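Local coordinates for protein carboxylic ester hydrolase (Aspergillus niger, PDB 7K4O) that probably hydrolyses ester bonds of gallic acid in tannins, acting as a fungal serine esterase of the tannase family, at residues Ile78-Pro83 with Asn168-Ser173; Lys177-Tyr182 with Glu202-Ile207. One frame throughout, in Å; residues are numbered along the deposited sequence.

How the contacts relate
Both contacts hold pieces of the same mixed sheet, and the helix 144-169 that ends in contact 1 is followed in the chain by strand 179-185 of contact 2. Contact 2 lies deeper, between two neighbouring parallel strands, and rests on main-chain hydrogen bonds, a salt bridge at its outer end and an aromatic pair. Contact 1 is smaller and farther from the centre of the chain, where a helix end meets segment 78-83 on strand 74-81; one tyrosine hydroxyl supplies its single hydrogen bond. Their centres are 16 Å apart, yet they touch: Met-172 CE packs 3.5 Å from Lys-177 O and also meets Leu-178.

Contact 1. Residues Ile78-Pro83 with Asn168-Ser173; sequences IWLPAP and NVYGMS
The backbones stay well apart where strand 74-81 runs past the C-terminal end of helix 144-169, with 9.1 Å between the CA atoms of Leu-80 and Val-169, and come closer at Pro-83 and Tyr-170, whose CA atoms are 6.8 Å apart. Tyr-170 bridges the gap. Its CG is anti to its own carbonyl carbon (chi1 -68°), and the ring extends until its hydroxyl reaches the strand. There Tyr-170 OH donates a 2.7 Å hydrogen bond to Pro-81 O, landing in the carbonyl plane on a lone pair, with a C=O...O angle of 123°. The acceptor lies at the edge of the ring, in its plane. The proline ring crosses the tyrosine at about a right angle, with Pro-81 CD 3.1 Å from Tyr-170 OH. Just beyond Tyr-170 the helix is finished by a Schellman motif: Gly-171 has positive phi (69°), and its N bonds back to Asn-168 O. Tyr-170 follows directly on the last helical residue and joins the end of this long helix to a strand of the large mixed sheet. Leu-80 lies alongside the hydroxyl, its CB 3.3 Å from Tyr-170 OH, while its CD2 branch approaches the ring obliquely, 4.2 Å from Tyr-170 CE2. The other branch, CD1, makes a looser apolar contact with Val-169 CG1, a methyl that also lies over one face of the Tyr-170 ring, toward its rim. Pro-83 CA approaches Tyr-170 CE1. Leu-9 of helix 6-9 packs against Pro-83, Val-169 and Tyr-170, and Phe-86 stacks with the tyrosine ring.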
loop_
_atom_site.group_PDB
_atom_site.type_symbol
_atom_site.label_atom_id
_atom_site.label_comp_id
_atom_site.label_asym_id
_atom_site.label_seq_id
_atom_site.Cartn_x
_atom_site.Cartn_y
_atom_site.Cartn_z
ATOM N N ILE A 78 17.837 -2.735 -12.797
ATOM C CA ILE A 78 18.360 -3.460 -11.623
ATOM C C ILE A 78 19.618 -2.709 -11.180
ATOM O O ILE A 78 20.465 -2.435 -12.025
ATOM C CB ILE A 78 18.659 -4.933 -12.000
ATOM C CG1 ILE A 78 17.345 -5.679 -12.352
ATOM C CG2 ILE A 78 19.373 -5.657 -10.861
ATOM C CD1 ILE A 78 17.562 -7.065 -12.918
ATOM N N TRP A 79 19.677 -2.397 -9.913
ATOM C CA TRP A 79 20.888 -1.786 -9.323
ATOM C C TRP A 79 21.671 -2.881 -8.608
ATOM O O TRP A 79 21.135 -3.467 -7.667
ATOM C CB TRP A 79 20.524 -0.667 -8.404
ATOM C CG TRP A 79 19.877 0.526 -9.046
ATOM C CD1 TRP A 79 19.509 0.701 -10.354
ATOM C CD2 TRP A 79 19.506 1.722 -8.357
ATOM N NE1 TRP A 79 18.927 1.941 -10.510
ATOM C CE2 TRP A 79 18.868 2.569 -9.297
ATOM C CE3 TRP A 79 19.599 2.145 -7.039
ATOM C CZ2 TRP A 79 18.397 3.831 -8.943
ATOM C CZ3 TRP A 79 19.110 3.383 -6.674
ATOM C CH2 TRP A 79 18.502 4.215 -7.623
ATOM N N LEU A 80 22.927 -3.034 -8.998
ATOM C CA LEU A 80 23.846 -4.065 -8.436
ATOM C C LEU A 80 24.853 -3.425 -7.498
ATOM O O LEU A 80 25.603 -2.528 -7.891
ATOM C CB LEU A 80 24.571 -4.740 -9.586
ATOM C CG LEU A 80 23.756 -5.469 -10.629
ATOM C CD1 LEU A 80 24.646 -5.977 -11.739
ATOM C CD2 LEU A 80 22.984 -6.635 -10.020
ATOM N N PRO A 81 24.875 -3.816 -6.225
ATOM C CA PRO A 81 25.960 -3.383 -5.340
ATOM C C PRO A 81 27.345 -3.769 -5.862
ATOM O O PRO A 81 27.543 -4.698 -6.625
ATOM C CB PRO A 81 25.714 -4.141 -4.029
ATOM C CG PRO A 81 24.223 -4.548 -4.106
ATOM C CD PRO A 81 23.888 -4.709 -5.563
ATOM N N ALA A 82 28.332 -3.023 -5.408
ATOM C CA ALA A 82 29.735 -3.406 -5.608
ATOM C C ALA A 82 29.897 -4.826 -5.044
ATOM O O ALA A 82 29.310 -5.150 -4.003
ATOM C CB ALA A 82 30.615 -2.432 -4.878
ATOM N N PRO A 83 30.736 -5.646 -5.675
ATOM C CA PRO A 83 30.950 -7.010 -5.171
ATOM C C PRO A 83 31.330 -7.108 -3.701
ATOM O O PRO A 83 30.783 -7.978 -3.019
ATOM C CB PRO A 83 32.061 -7.516 -6.089
ATOM C CG PRO A 83 31.850 -6.792 -7.383
ATOM C CD PRO A 83 31.419 -5.404 -6.955
ATOM N N ASN A 168 24.243 -15.238 -11.177
ATOM C CA ASN A 168 25.309 -15.389 -12.195
ATOM C C ASN A 168 26.362 -14.296 -12.018
ATOM O O ASN A 168 27.575 -14.610 -12.066
ATOM C CB ASN A 168 24.752 -15.393 -13.599
ATOM C CG ASN A 168 23.869 -16.585 -13.915
ATOM O OD1 ASN A 168 24.038 -17.632 -13.296
ATOM N ND2 ASN A 168 22.940 -16.430 -14.863
ATOM N N VAL A 169 25.963 -13.050 -11.819
ATOM C CA VAL A 169 26.895 -11.909 -11.922
ATOM C C VAL A 169 27.833 -11.890 -10.723
ATOM O O VAL A 169 29.006 -11.518 -10.910
ATOM C CB VAL A 169 26.143 -10.595 -12.176
ATOM C CG1 VAL A 169 25.634 -10.035 -10.903
ATOM C CG2 VAL A 169 27.038 -9.612 -12.933
ATOM N N TYR A 170 27.411 -12.395 -9.563
ATOM C CA TYR A 170 28.245 -12.407 -8.345
ATOM C C TYR A 170 28.925 -13.773 -8.181
ATOM O O TYR A 170 29.607 -13.949 -7.162
ATOM C CB TYR A 170 27.435 -12.033 -7.129
ATOM C CG TYR A 170 26.991 -10.574 -7.140
ATOM C CD1 TYR A 170 27.910 -9.533 -7.014
ATOM C CD2 TYR A 170 25.661 -10.230 -7.299
ATOM C CE1 TYR A 170 27.522 -8.202 -7.002
ATOM C CE2 TYR A 170 25.258 -8.921 -7.257
ATOM C CZ TYR A 170 26.185 -7.891 -7.206
ATOM O OH TYR A 170 25.741 -6.604 -7.124
ATOM N N GLY A 171 28.725 -14.688 -9.108
ATOM C CA GLY A 171 29.403 -16.015 -9.057
ATOM C C GLY A 171 28.897 -16.869 -7.919
ATOM O O GLY A 171 29.706 -17.649 -7.320
ATOM N N MET A 172 27.614 -16.770 -7.596
ATOM C CA MET A 172 27.021 -17.630 -6.543
ATOM C C MET A 172 26.955 -19.072 -7.048
ATOM O O MET A 172 26.590 -19.344 -8.200
ATOM C CB MET A 172 25.626 -17.155 -6.155
ATOM C CG MET A 172 25.634 -15.787 -5.516
ATOM S SD MET A 172 24.025 -15.196 -5.002
ATOM C CE MET A 172 23.679 -16.346 -3.675
ATOM N N SER A 173 27.212 -20.047 -6.187
ATOM C CA SER A 173 27.049 -21.450 -6.592
ATOM C C SER A 173 25.581 -21.802 -6.521
ATOM O O SER A 173 24.813 -21.113 -5.846
ATOM C CB SER A 173 27.907 -22.337 -5.692
ATOM O OG SER A 173 27.245 -22.411 -4.431
#

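Contact 2. Residues Lys177-Tyr182 with Glu202-Ile207; sequences KLYAYY and EWDGAI
Lys-177 opens the contact ahead of two adjacent parallel strands, 179-185 and 205-209, which helix 187-196 connects in a beta-alpha-beta unit of an alpha/beta-hydrolase-type sheet. Bent at chi2 (61°), its chain meets Asp-204 tip to tip; NZ forms a salt bridge with OD1 at 2.9 Å, from above the carboxylate plane, and a weak bond with OD2. Asp-204 OD2 turns its anti lone pair to Ala-180 N, 2.9 Å away, so backbone and ammonium grip one carboxylate and would probably favour its charged form. Ala-180 O takes two donors, Asp-204 N at 2.7 Å and Gly-205 N. Tyr-181 forms a parallel bridge with Gly-205, where Tyr-181 CA makes a CA-H...O contact of 3.1 Å with Gly-205 O; Tyr-181 OH hydrogen-bonds to Glu-490 OE2. Tyr-182 continues the ladder, its N donating to Gly-205 O and its O accepting from Ile-207 N at 2.8 Å. With CG anti to its N (chi1 179°), its side chain runs beside Trp-203, the rings tilted by only 22° but offset, with little overlap. Tyr-182 OH hydrogen-bonds to Gly-188 O, within a probable nucleophile elbow. Tyr-182 CB sits over the tryptophan face, 3.3 Å from the centroid of the Trp-203 six-membered ring.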
loop_
_atom_site.group_PDB
_atom_site.type_symbol
_atom_site.label_atom_id
_atom_site.label_comp_id
_atom_site.label_asym_id
_atom_site.label_seq_id
_atom_site.Cartn_x
_atom_site.Cartn_y
_atom_site.Cartn_z
ATOM N N LYS A 177 22.737 -19.821 -0.795
ATOM C CA LYS A 177 21.379 -19.278 -0.539
ATOM C C LYS A 177 21.324 -17.803 -1.000
ATOM O O LYS A 177 22.110 -16.943 -0.552
ATOM C CB LYS A 177 21.042 -19.347 0.927
ATOM C CG LYS A 177 19.699 -18.781 1.346
ATOM C CD LYS A 177 18.497 -19.401 0.779
ATOM C CE LYS A 177 17.174 -18.988 1.447
ATOM N NZ LYS A 177 16.023 -19.016 0.468
ATOM N N LEU A 178 20.306 -17.478 -1.805
ATOM C CA LEU A 178 19.991 -16.062 -2.159
ATOM C C LEU A 178 18.738 -15.686 -1.372
ATOM O O LEU A 178 17.657 -16.246 -1.622
ATOM C CB LEU A 178 19.764 -15.935 -3.663
ATOM C CG LEU A 178 19.353 -14.524 -4.111
ATOM C CD1 LEU A 178 20.453 -13.491 -3.853
ATOM C CD2 LEU A 178 18.994 -14.578 -5.571
ATOM N N TYR A 179 18.862 -14.806 -0.418
ATOM C CA TYR A 179 17.697 -14.314 0.345
ATOM C C TYR A 179 16.974 -13.270 -0.498
ATOM O O TYR A 179 17.570 -12.254 -0.901
ATOM C CB TYR A 179 18.110 -13.737 1.688
ATOM C CG TYR A 179 18.609 -14.776 2.673
ATOM C CD1 TYR A 179 17.697 -15.591 3.313
ATOM C CD2 TYR A 179 19.952 -14.987 2.883
ATOM C CE1 TYR A 179 18.109 -16.527 4.249
ATOM C CE2 TYR A 179 20.378 -15.933 3.832
ATOM C CZ TYR A 179 19.450 -16.711 4.476
ATOM O OH TYR A 179 19.755 -17.661 5.436
ATOM N N ALA A 180 15.701 -13.501 -0.770
ATOM C CA ALA A 180 14.936 -12.658 -1.709
ATOM C C ALA A 180 13.796 -11.993 -0.944
ATOM O O ALA A 180 13.070 -12.662 -0.169
ATOM C CB ALA A 180 14.433 -13.513 -2.864
ATOM N N TYR A 181 13.632 -10.702 -1.205
ATOM C CA TYR A 181 12.695 -9.835 -0.470
ATOM C C TYR A 181 11.883 -8.998 -1.453
ATOM O O TYR A 181 12.272 -8.809 -2.601
ATOM C CB TYR A 181 13.486 -8.931 0.467
ATOM C CG TYR A 181 14.345 -9.665 1.471
ATOM C CD1 TYR A 181 13.766 -10.196 2.595
ATOM C CD2 TYR A 181 15.709 -9.851 1.285
ATOM C CE1 TYR A 181 14.507 -10.885 3.541
ATOM C CE2 TYR A 181 16.459 -10.536 2.225
ATOM C CZ TYR A 181 15.867 -11.009 3.370
ATOM O OH TYR A 181 16.618 -11.653 4.313
ATOM N N TYR A 182 10.783 -8.476 -0.943
ATOM C CA TYR A 182 9.960 -7.451 -1.599
ATOM C C TYR A 182 9.747 -6.315 -0.603
ATOM O O TYR A 182 9.568 -6.544 0.591
ATOM C CB TYR A 182 8.585 -7.986 -2.035
ATOM C CG TYR A 182 7.750 -6.914 -2.690
ATOM C CD1 TYR A 182 8.017 -6.569 -3.992
ATOM C CD2 TYR A 182 6.788 -6.191 -1.999
ATOM C CE1 TYR A 182 7.315 -5.556 -4.630
ATOM C CE2 TYR A 182 6.063 -5.191 -2.630
ATOM C CZ TYR A 182 6.330 -4.878 -3.944
ATOM O OH TYR A 182 5.675 -3.852 -4.601
ATOM N N GLU A 202 9.029 -17.444 -4.364
ATOM C CA GLU A 202 9.602 -16.290 -5.071
ATOM C C GLU A 202 10.414 -15.437 -4.076
ATOM O O GLU A 202 11.529 -15.012 -4.415
ATOM C CB GLU A 202 8.458 -15.505 -5.705
ATOM C CG GLU A 202 8.892 -14.242 -6.403
ATOM C CD GLU A 202 7.780 -13.556 -7.205
ATOM O OE1 GLU A 202 6.884 -14.269 -7.606
ATOM O OE2 GLU A 202 7.914 -12.379 -7.485
ATOM N N TRP A 203 9.863 -15.176 -2.900
ATOM C CA TRP A 203 10.516 -14.360 -1.863
ATOM C C TRP A 203 10.537 -15.093 -0.534
ATOM O O TRP A 203 9.532 -15.743 -0.150
ATOM C CB TRP A 203 9.843 -13.008 -1.682
ATOM C CG TRP A 203 9.748 -12.176 -2.920
ATOM C CD1 TRP A 203 10.672 -11.986 -3.905
ATOM C CD2 TRP A 203 8.594 -11.420 -3.307
ATOM N NE1 TRP A 203 10.180 -11.108 -4.857
ATOM C CE2 TRP A 203 8.906 -10.782 -4.522
ATOM C CE3 TRP A 203 7.336 -11.195 -2.735
ATOM C CZ2 TRP A 203 8.026 -9.908 -5.164
ATOM C CZ3 TRP A 203 6.467 -10.337 -3.369
ATOM C CH2 TRP A 203 6.805 -9.694 -4.554
ATOM N N ASP A 204 11.593 -14.866 0.225
ATOM C CA ASP A 204 11.717 -15.295 1.630
ATOM C C ASP A 204 10.975 -14.350 2.554
ATOM O O ASP A 204 10.527 -14.797 3.645
ATOM C CB ASP A 204 13.197 -15.386 2.028
ATOM C CG ASP A 204 13.920 -16.415 1.155
ATOM O OD1 ASP A 204 13.544 -17.624 1.216
ATOM O OD2 ASP A 204 14.750 -16.034 0.282
ATOM N N GLY A 205 10.877 -13.066 2.205
ATOM C CA GLY A 205 10.214 -12.091 3.083
ATOM C C GLY A 205 9.578 -11.007 2.248
ATOM O O GLY A 205 10.195 -10.533 1.289
ATOM N N ALA A 206 8.350 -10.612 2.581
ATOM C CA ALA A 206 7.671 -9.502 1.883
ATOM C C ALA A 206 7.321 -8.420 2.909
ATOM O O ALA A 206 6.772 -8.739 3.969
ATOM C CB ALA A 206 6.417 -9.997 1.201
ATOM N N ILE A 207 7.663 -7.195 2.603
ATOM C CA ILE A 207 7.376 -5.964 3.379
ATOM C C ILE A 207 6.315 -5.167 2.629
ATOM O O ILE A 207 6.549 -4.718 1.505
ATOM C CB ILE A 207 8.637 -5.116 3.598
ATOM C CG1 ILE A 207 9.737 -5.889 4.317
ATOM C CG2 ILE A 207 8.294 -3.834 4.299
ATOM C CD1 ILE A 207 11.095 -5.290 4.057
#